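Long-range contacts in giding protein-mglB (Thermus thermophilus, PDB 1J3W), which probably acts as a molecular adaptor with guanyl-nucleotide exchange factor activity, and is named for a link to gliding motility: residues B[30-35]-B[105-110]; B[93-98]-B[121-126]; B[15-20]-B[41-46]. All coordinates share one frame; numbering follows the deposited sequence.

Interaction 1: B[30-35]-B[105-110]; sequences RYALLI and LVLVFD
Two antiparallel neighbours in the central sheet of the Roadblock/LC7 fold, strand 31-35 and strand 105-109, join here, and the ladder ends in a classic beta bulge. Their axes approach to 4.7 Å with N-to-C directions 161° apart. Tyr31 and Val108 form one hydrogen-bonded pair and Leu33 and Val106 the next, the latter closed by Val106 N to Leu33 O at 2.8 Å. At the bulge Arg30 and Tyr31 both face Val108, and Val108 O accepts from Arg30 N at 2.8 Å. The second bond to Val108 O, from Tyr31 N, is longer at 3.2 Å but straighter (167°).

The face bearing Tyr31, Leu33, Val106 and Val108 is turned to helix 56-69, with Leu33 and Val106 lying side by side and pointing the same way. Tyr31 meets Val108 obliquely through CD2, while CB of Arg30 rests over the centre of one ring face; the phenol OH bonds to the carbonyl of Pro51. Leu105 and Phe109 pack on helix 115-135 from the other face. There the non-hydrogen-bonded pair Ala32-Leu107 is tight, Ala32 CB standing 3.5 Å from Leu107 CD2.

Beyond the bulge the extended Arg30 side chain crosses Asp110 at about a right angle, guanidinium and carboxylate planes 89° apart. The grip is side-on, with two nitrogens on one oxygen, while Asp110 OD2 is held by Thr112. Asp110 OD1 receives Arg30 NE at 2.8 Å from above the carboxylate plane and Arg30 NH2 at 3.2 Å on its anti lone pair.

Interaction 2: B[93-98]-B[121-126]; sequences GLYVDE and HGKRAS
Asp97 of strand 93-98 reaches helix 121-126 through a compact cluster of polar groups, its CG anti to the backbone N (chi1 -168°). Asp97 OD2 lies 2.6 Å from Ser126 OG and 2.8 Å from Lys123 NZ, the ammonium coming from above the carboxylate plane to make a salt bridge. Ser126 OG also sits 2.9 Å from Lys123 O, one turn back in its own helix. Close packing continues at Gly122, where the absence of a side chain lets Tyr95 CE2 come within 3.9 Å of Gly122 CA; the phenol OH bonds to Glu84 on the adjacent strand. Replacing Asp97 by an alanine would remove the carboxylate and would probably leave Lys123 and Ser126 without their shared partner, loosening the helix on the sheet.

Toward the solvent the contact loosens: the exposed Lys123 folds back by bends at chi2 and chi3, and its second bond, to Asp97 OD1, is weak. At the strand end one water donates to both Glu98 O and Ser126 OG. With axes 8.4 Å and directions 34° apart, this is a helix packed on an antiparallel sheet at a shallow angle to its strands, as in the alpha/beta sandwich of Roadblock/LC7 proteins.

Interaction 3: B[15-20]-B[41-46]; sequences RAVEVL and VLAHKE
Helix 10-27 packs on strand 41-46, an outermost strand of the chain's Roadblock/LC7 sheet, their short segments running 34° apart in direction with axes 8.0 Å from each other. No hydrogen bond crosses between them; the contact is made by Leu20 and Val17 of the helix against Ala43 and the aliphatic chain of Lys45. Leu20 points at the strand, its CG anti to the carbonyl carbon and its chain extended at chi2 (179°), so that CD1 reaches the backbone of Ala43 and lies 4.0 Å from Ala43 CB. The same leucine touches Ala32 on the neighbouring strand and thus spans two strands.

Lys45 also leaves the strand toward the helix, but then bends at chi2 (-64°) and runs along the helix surface. Its CB and CG pass Leu20 CB, each at 4.1 Å, and its outer methylenes cross Val17 obliquely. Val17 is placed with CG1 anti to the backbone N, which sets this methyl against the lysine chain, while CG2 lies 4.4 Å from Ala43 CB.

On the opposite face of the strand His44 turns away from the helix, its ND1 donating to the syn lone pair of Glu46 OE2 at 2.7 Å. The tightest point of the helix-strand contact is Lys45 CE against Val17 CG1, only 3.2 Å apart and closer than carbons usually pack.

Overall arrangement
All three contacts share one antiparallel sheet. Interaction 1 pairs strands 31-36 and 103-109 in its middle; interactions 2 and 3 attach a helix to the next strand on either side, their centres about 8 and 9 Å from that of interaction 1. The ladder continues outward from it: Leu105 N lies 2.8 Å from Asp97 O, and Leu34 O lies 2.8 Å from Leu42 N, both probable hydrogen bonds. The two helices lie on the same face and meet where Ala125 CB packs 3.7 Å from Val19 CG1, tying interactions 2 and 3 together although their centres are about 13 Å apart. Across the sheet, Val108 and Leu94 pack against a second subunit.

Interaction 1: B[30-35]-B[105-110]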
loop_
_atom_site.group_PDB
_atom_site.type_symbol
_atom_site.label_atom_id
_atom_site.label_comp_id
_atom_site.label_asym_id
_atom_site.label_seq_id
_atom_site.Cartn_x
_atom_site.Cartn_y
_atom_site.Cartn_z
ATOM N N ARG B 30 15.954 -12.062 16.373
ATOM C CA ARG B 30 15.992 -13.371 15.736
ATOM C C ARG B 30 16.636 -13.352 14.361
ATOM O O ARG B 30 17.506 -14.168 14.059
ATOM C CB ARG B 30 14.580 -13.936 15.559
ATOM C CG ARG B 30 13.849 -14.325 16.822
ATOM C CD ARG B 30 12.583 -15.095 16.446
ATOM N NE ARG B 30 11.850 -15.570 17.614
ATOM C CZ ARG B 30 10.843 -16.432 17.557
ATOM N NH1 ARG B 30 10.451 -16.922 16.387
ATOM N NH2 ARG B 30 10.213 -16.792 18.669
ATOM N N TYR B 31 16.187 -12.426 13.517
ATOM C CA TYR B 31 16.678 -12.367 12.147
ATOM C C TYR B 31 17.019 -10.952 11.732
ATOM O O TYR B 31 16.349 -9.995 12.133
ATOM C CB TYR B 31 15.610 -12.937 11.195
ATOM C CG TYR B 31 14.920 -14.184 11.718
ATOM C CD1 TYR B 31 15.647 -15.339 12.006
ATOM C CD2 TYR B 31 13.547 -14.190 11.977
ATOM C CE1 TYR B 31 15.030 -16.463 12.549
ATOM C CE2 TYR B 31 12.919 -15.314 12.521
ATOM C CZ TYR B 31 13.670 -16.442 12.806
ATOM O OH TYR B 31 13.062 -17.542 13.372
ATOM N N ALA B 32 18.062 -10.827 10.922
ATOM C CA ALA B 32 18.507 -9.528 10.431
ATOM C C ALA B 32 18.728 -9.620 8.932
ATOM O O ALA B 32 19.365 -10.555 8.447
ATOM C CB ALA B 32 19.793 -9.119 11.125
ATOM N N LEU B 33 18.200 -8.654 8.190
ATOM C CA LEU B 33 18.361 -8.667 6.743
ATOM C C LEU B 33 18.598 -7.287 6.179
ATOM O O LEU B 33 18.162 -6.287 6.751
ATOM C CB LEU B 33 17.106 -9.197 6.044
ATOM C CG LEU B 33 16.356 -10.459 6.438
ATOM C CD1 LEU B 33 15.480 -10.181 7.653
ATOM C CD2 LEU B 33 15.482 -10.885 5.259
ATOM N N LEU B 34 19.301 -7.246 5.052
ATOM C CA LEU B 34 19.436 -6.044 4.317
ATOM C C LEU B 34 18.811 -6.332 3.000
ATOM O O LEU B 34 19.144 -7.295 2.325
ATOM C CB LEU B 34 20.925 -5.758 4.129
ATOM C CG LEU B 34 21.169 -4.514 3.275
ATOM C CD1 LEU B 34 20.801 -3.225 4.010
ATOM C CD2 LEU B 34 22.626 -4.363 2.844
ATOM N N ILE B 35 17.805 -5.543 2.649
ATOM C CA ILE B 35 17.059 -5.771 1.417
ATOM C C ILE B 35 17.035 -4.493 0.598
ATOM O O ILE B 35 17.261 -3.410 1.128
ATOM C CB ILE B 35 15.600 -6.202 1.719
ATOM C CG1 ILE B 35 14.801 -5.028 2.300
ATOM C CG2 ILE B 35 15.603 -7.353 2.726
ATOM C CD1 ILE B 35 13.335 -5.346 2.531
ATOM N N LEU B 105 17.199 -1.951 6.338
ATOM C CA LEU B 105 17.648 -2.902 7.349
ATOM C C LEU B 105 16.368 -3.424 7.991
ATOM O O LEU B 105 15.487 -2.639 8.340
ATOM C CB LEU B 105 18.485 -2.220 8.430
ATOM C CG LEU B 105 18.669 -3.087 9.686
ATOM C CD1 LEU B 105 19.543 -4.300 9.372
ATOM C CD2 LEU B 105 19.277 -2.255 10.790
ATOM N N VAL B 106 16.265 -4.737 8.137
ATOM C CA VAL B 106 15.089 -5.354 8.740
ATOM C C VAL B 106 15.505 -6.243 9.912
ATOM O O VAL B 106 16.396 -7.075 9.774
ATOM C CB VAL B 106 14.335 -6.243 7.723
ATOM C CG1 VAL B 106 13.106 -6.866 8.382
ATOM C CG2 VAL B 106 13.937 -5.418 6.496
ATOM N N LEU B 107 14.883 -6.040 11.070
ATOM C CA LEU B 107 15.160 -6.876 12.234
ATOM C C LEU B 107 13.841 -7.457 12.710
ATOM O O LEU B 107 12.866 -6.729 12.896
ATOM C CB LEU B 107 15.784 -6.073 13.379
ATOM C CG LEU B 107 17.154 -5.436 13.139
ATOM C CD1 LEU B 107 17.592 -4.656 14.378
ATOM C CD2 LEU B 107 18.175 -6.528 12.824
ATOM N N VAL B 108 13.805 -8.773 12.875
ATOM C CA VAL B 108 12.617 -9.459 13.377
ATOM C C VAL B 108 13.000 -9.889 14.783
ATOM O O VAL B 108 14.047 -10.515 14.984
ATOM C CB VAL B 108 12.278 -10.701 12.538
ATOM C CG1 VAL B 108 11.137 -11.478 13.197
ATOM C CG2 VAL B 108 11.895 -10.281 11.126
ATOM N N PHE B 109 12.160 -9.559 15.758
ATOM C CA PHE B 109 12.490 -9.887 17.136
ATOM C C PHE B 109 11.289 -10.345 17.938
ATOM O O PHE B 109 10.146 -10.174 17.516
ATOM C CB PHE B 109 13.140 -8.661 17.803
ATOM C CG PHE B 109 12.259 -7.429 17.834
ATOM C CD1 PHE B 109 11.438 -7.168 18.930
ATOM C CD2 PHE B 109 12.253 -6.527 16.768
ATOM C CE1 PHE B 109 10.624 -6.028 18.964
ATOM C CE2 PHE B 109 11.446 -5.387 16.792
ATOM C CZ PHE B 109 10.631 -5.136 17.888
ATOM N N ASP B 110 11.562 -10.966 19.079
ATOM C CA ASP B 110 10.504 -11.420 19.970
ATOM C C ASP B 110 10.705 -10.753 21.328
ATOM O O ASP B 110 11.458 -9.779 21.438
ATOM C CB ASP B 110 10.471 -12.962 20.059
ATOM C CG ASP B 110 11.746 -13.566 20.618
ATOM O OD1 ASP B 110 12.033 -14.740 20.298
ATOM O OD2 ASP B 110 12.448 -12.893 21.385
#

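Interaction 2: B[93-98]-B[121-126]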
loop_
_atom_site.group_PDB
_atom_site.type_symbol
_atom_site.label_atom_id
_atom_site.label_comp_id
_atom_site.label_asym_id
_atom_site.label_seq_id
_atom_site.Cartn_x
_atom_site.Cartn_y
_atom_site.Cartn_z
ATOM N N GLY B 93 7.891 -8.645 16.856
ATOM C CA GLY B 93 8.046 -7.265 16.439
ATOM C C GLY B 93 8.907 -7.164 15.191
ATOM O O GLY B 93 9.666 -8.084 14.852
ATOM N N LEU B 94 8.787 -6.032 14.510
ATOM C CA LEU B 94 9.528 -5.772 13.286
ATOM C C LEU B 94 10.090 -4.358 13.321
ATOM O O LEU B 94 9.370 -3.403 13.603
ATOM C CB LEU B 94 8.588 -5.925 12.083
ATOM C CG LEU B 94 9.123 -5.694 10.672
ATOM C CD1 LEU B 94 10.087 -6.803 10.305
ATOM C CD2 LEU B 94 7.955 -5.666 9.690
ATOM N N TYR B 95 11.385 -4.236 13.055
ATOM C CA TYR B 95 12.064 -2.947 13.014
ATOM C C TYR B 95 12.628 -2.790 11.611
ATOM O O TYR B 95 13.327 -3.674 11.116
ATOM C CB TYR B 95 13.220 -2.912 14.016
ATOM C CG TYR B 95 14.078 -1.669 13.935
ATOM C CD1 TYR B 95 13.714 -0.504 14.601
ATOM C CD2 TYR B 95 15.254 -1.659 13.182
ATOM C CE1 TYR B 95 14.494 0.644 14.528
ATOM C CE2 TYR B 95 16.044 -0.509 13.099
ATOM C CZ TYR B 95 15.656 0.635 13.774
ATOM O OH TYR B 95 16.417 1.783 13.687
ATOM N N VAL B 96 12.311 -1.672 10.968
ATOM C CA VAL B 96 12.812 -1.393 9.633
ATOM C C VAL B 96 13.391 0.015 9.618
ATOM O O VAL B 96 12.767 0.956 10.112
ATOM C CB VAL B 96 11.691 -1.484 8.578
ATOM C CG1 VAL B 96 12.253 -1.210 7.191
ATOM C CG2 VAL B 96 11.049 -2.859 8.625
ATOM N N ASP B 97 14.589 0.164 9.064
ATOM C CA ASP B 97 15.216 1.474 8.995
ATOM C C ASP B 97 15.954 1.598 7.671
ATOM O O ASP B 97 16.499 0.624 7.155
ATOM C CB ASP B 97 16.183 1.660 10.172
ATOM C CG ASP B 97 16.655 3.101 10.327
ATOM O OD1 ASP B 97 15.952 4.026 9.864
ATOM O OD2 ASP B 97 17.724 3.310 10.932
ATOM N N GLU B 98 15.942 2.797 7.108
ATOM C CA GLU B 98 16.620 3.033 5.847
ATOM C C GLU B 98 18.121 2.853 5.984
ATOM O O GLU B 98 18.732 3.325 6.948
ATOM C CB GLU B 98 16.332 4.448 5.341
ATOM C CG GLU B 98 15.013 4.597 4.616
ATOM C CD GLU B 98 14.841 5.979 4.013
ATOM O OE1 GLU B 98 15.805 6.482 3.399
ATOM O OE2 GLU B 98 13.745 6.555 4.145
ATOM N N HIS B 121 20.981 -0.303 18.570
ATOM C CA HIS B 121 21.898 -1.005 17.685
ATOM C C HIS B 121 21.362 -1.128 16.265
ATOM O O HIS B 121 22.134 -1.252 15.312
ATOM C CB HIS B 121 22.238 -2.361 18.301
ATOM C CG HIS B 121 22.921 -2.242 19.629
ATOM N ND1 HIS B 121 24.244 -1.875 19.752
ATOM C CD2 HIS B 121 22.443 -2.356 20.891
ATOM C CE1 HIS B 121 24.551 -1.768 21.033
ATOM N NE2 HIS B 121 23.476 -2.053 21.746
ATOM N N GLY B 122 20.039 -1.083 16.123
ATOM C CA GLY B 122 19.445 -1.133 14.801
ATOM C C GLY B 122 19.816 0.133 14.044
ATOM O O GLY B 122 20.140 0.083 12.863
ATOM N N LYS B 123 19.777 1.277 14.726
ATOM C CA LYS B 123 20.134 2.545 14.090
ATOM C C LYS B 123 21.617 2.540 13.705
ATOM O O LYS B 123 21.997 2.999 12.627
ATOM C CB LYS B 123 19.835 3.712 15.038
ATOM C CG LYS B 123 20.234 5.076 14.496
ATOM C CD LYS B 123 19.544 5.390 13.175
ATOM C CE LYS B 123 18.039 5.525 13.343
ATOM N NZ LYS B 123 17.371 5.841 12.046
ATOM N N ARG B 124 22.462 2.021 14.589
ATOM C CA ARG B 124 23.883 1.970 14.281
ATOM C C ARG B 124 24.116 1.071 13.074
ATOM O O ARG B 124 24.941 1.367 12.208
ATOM C CB ARG B 124 24.671 1.450 15.480
ATOM C CG ARG B 124 24.691 2.408 16.656
ATOM C CD ARG B 124 25.430 1.814 17.833
ATOM N NE ARG B 124 25.557 2.780 18.918
ATOM C CZ ARG B 124 26.073 2.497 20.108
ATOM N NH1 ARG B 124 26.513 1.273 20.368
ATOM N NH2 ARG B 124 26.145 3.439 21.042
ATOM N N ALA B 125 23.375 -0.028 13.007
ATOM C CA ALA B 125 23.526 -0.953 11.898
ATOM C C ALA B 125 23.094 -0.334 10.577
ATOM O O ALA B 125 23.779 -0.484 9.563
ATOM C CB ALA B 125 22.726 -2.220 12.161
ATOM N N SER B 126 21.963 0.366 10.580
ATOM C CA SER B 126 21.483 0.961 9.343
ATOM C C SER B 126 22.479 1.977 8.799
ATOM O O SER B 126 22.681 2.056 7.591
ATOM C CB SER B 126 20.105 1.605 9.542
ATOM O OG SER B 126 20.157 2.693 10.444
HETATM O O HOH W 1 20.134 5.141 8.720
#

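Interaction 3: B[15-20]-B[41-46]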
loop_
_atom_site.group_PDB
_atom_site.type_symbol
_atom_site.label_atom_id
_atom_site.label_comp_id
_atom_site.label_asym_id
_atom_site.label_seq_id
_atom_site.Cartn_x
_atom_site.Cartn_y
_atom_site.Cartn_z
ATOM N N ARG B 15 31.446 -7.296 4.904
ATOM C CA ARG B 15 31.308 -6.213 5.865
ATOM C C ARG B 15 29.847 -6.109 6.298
ATOM O O ARG B 15 29.553 -5.901 7.475
ATOM C CB ARG B 15 31.776 -4.890 5.254
ATOM C CG ARG B 15 33.255 -4.857 4.879
ATOM C CD ARG B 15 34.169 -5.062 6.087
ATOM N NE ARG B 15 34.323 -6.466 6.466
ATOM C CZ ARG B 15 34.970 -7.378 5.743
ATOM N NH1 ARG B 15 35.529 -7.045 4.587
ATOM N NH2 ARG B 15 35.065 -8.627 6.181
ATOM N N ALA B 16 28.935 -6.271 5.344
ATOM C CA ALA B 16 27.504 -6.195 5.640
ATOM C C ALA B 16 27.087 -7.333 6.560
ATOM O O ALA B 16 26.366 -7.124 7.539
ATOM C CB ALA B 16 26.698 -6.252 4.348
ATOM N N VAL B 17 27.531 -8.542 6.243
ATOM C CA VAL B 17 27.197 -9.698 7.060
ATOM C C VAL B 17 27.704 -9.525 8.490
ATOM O O VAL B 17 27.013 -9.883 9.447
ATOM C CB VAL B 17 27.782 -10.985 6.449
ATOM C CG1 VAL B 17 27.811 -12.091 7.482
ATOM C CG2 VAL B 17 26.942 -11.401 5.254
ATOM N N GLU B 18 28.909 -8.983 8.638
ATOM C CA GLU B 18 29.469 -8.759 9.962
ATOM C C GLU B 18 28.569 -7.818 10.760
ATOM O O GLU B 18 28.326 -8.043 11.947
ATOM C CB GLU B 18 30.886 -8.194 9.839
ATOM C CG GLU B 18 31.936 -9.282 9.667
ATOM C CD GLU B 18 33.197 -8.785 8.992
ATOM O OE1 GLU B 18 33.531 -7.593 9.161
ATOM O OE2 GLU B 18 33.858 -9.594 8.301
ATOM N N VAL B 19 28.064 -6.773 10.108
ATOM C CA VAL B 19 27.171 -5.840 10.783
ATOM C C VAL B 19 25.912 -6.583 11.228
ATOM O O VAL B 19 25.460 -6.429 12.364
ATOM C CB VAL B 19 26.752 -4.673 9.864
ATOM C CG1 VAL B 19 25.695 -3.821 10.561
ATOM C CG2 VAL B 19 27.964 -3.814 9.519
ATOM N N LEU B 20 25.355 -7.404 10.343
ATOM C CA LEU B 20 24.138 -8.139 10.684
ATOM C C LEU B 20 24.355 -9.083 11.856
ATOM O O LEU B 20 23.524 -9.147 12.763
ATOM C CB LEU B 20 23.615 -8.922 9.474
ATOM C CG LEU B 20 23.179 -8.089 8.263
ATOM C CD1 LEU B 20 22.711 -9.021 7.167
ATOM C CD2 LEU B 20 22.064 -7.120 8.643
ATOM N N VAL B 41 16.593 -9.755 -1.297
ATOM C CA VAL B 41 17.408 -9.890 -0.094
ATOM C C VAL B 41 18.865 -9.790 -0.531
ATOM O O VAL B 41 19.333 -10.589 -1.346
ATOM C CB VAL B 41 17.179 -11.242 0.603
ATOM C CG1 VAL B 41 18.107 -11.359 1.803
ATOM C CG2 VAL B 41 15.724 -11.356 1.055
ATOM N N LEU B 42 19.578 -8.805 0.003
ATOM C CA LEU B 42 20.977 -8.591 -0.352
ATOM C C LEU B 42 21.914 -9.375 0.556
ATOM O O LEU B 42 22.988 -9.800 0.134
ATOM C CB LEU B 42 21.310 -7.101 -0.273
ATOM C CG LEU B 42 20.358 -6.178 -1.044
ATOM C CD1 LEU B 42 20.852 -4.745 -0.952
ATOM C CD2 LEU B 42 20.271 -6.621 -2.494
ATOM N N ALA B 43 21.509 -9.549 1.810
ATOM C CA ALA B 43 22.293 -10.295 2.793
ATOM C C ALA B 43 21.376 -10.569 3.979
ATOM O O ALA B 43 20.498 -9.760 4.289
ATOM C CB ALA B 43 23.501 -9.480 3.247
ATOM N N HIS B 44 21.557 -11.712 4.630
ATOM C CA HIS B 44 20.727 -12.044 5.781
ATOM C C HIS B 44 21.457 -12.978 6.727
ATOM O O HIS B 44 22.246 -13.819 6.300
ATOM C CB HIS B 44 19.402 -12.679 5.337
ATOM C CG HIS B 44 19.551 -14.024 4.698
ATOM N ND1 HIS B 44 19.610 -15.194 5.426
ATOM C CD2 HIS B 44 19.648 -14.385 3.397
ATOM C CE1 HIS B 44 19.735 -16.217 4.600
ATOM N NE2 HIS B 44 19.762 -15.753 3.363
ATOM N N LYS B 45 21.198 -12.805 8.019
ATOM C CA LYS B 45 21.797 -13.636 9.052
ATOM C C LYS B 45 20.752 -13.927 10.113
ATOM O O LYS B 45 19.872 -13.102 10.378
ATOM C CB LYS B 45 23.012 -12.938 9.669
ATOM C CG LYS B 45 24.200 -12.895 8.718
ATOM C CD LYS B 45 24.691 -14.305 8.403
ATOM C CE LYS B 45 25.524 -14.332 7.130
ATOM N NZ LYS B 45 26.055 -15.698 6.831
ATOM N N GLU B 46 20.843 -15.109 10.709
ATOM C CA GLU B 46 19.890 -15.525 11.727
ATOM C C GLU B 46 20.617 -15.865 13.010
ATOM O O GLU B 46 21.754 -16.338 12.978
ATOM C CB GLU B 46 19.110 -16.755 11.253
ATOM C CG GLU B 46 18.282 -16.539 9.983
ATOM C CD GLU B 46 19.124 -16.482 8.719
ATOM O OE1 GLU B 46 19.823 -17.477 8.418
ATOM O OE2 GLU B 46 19.082 -15.447 8.023
#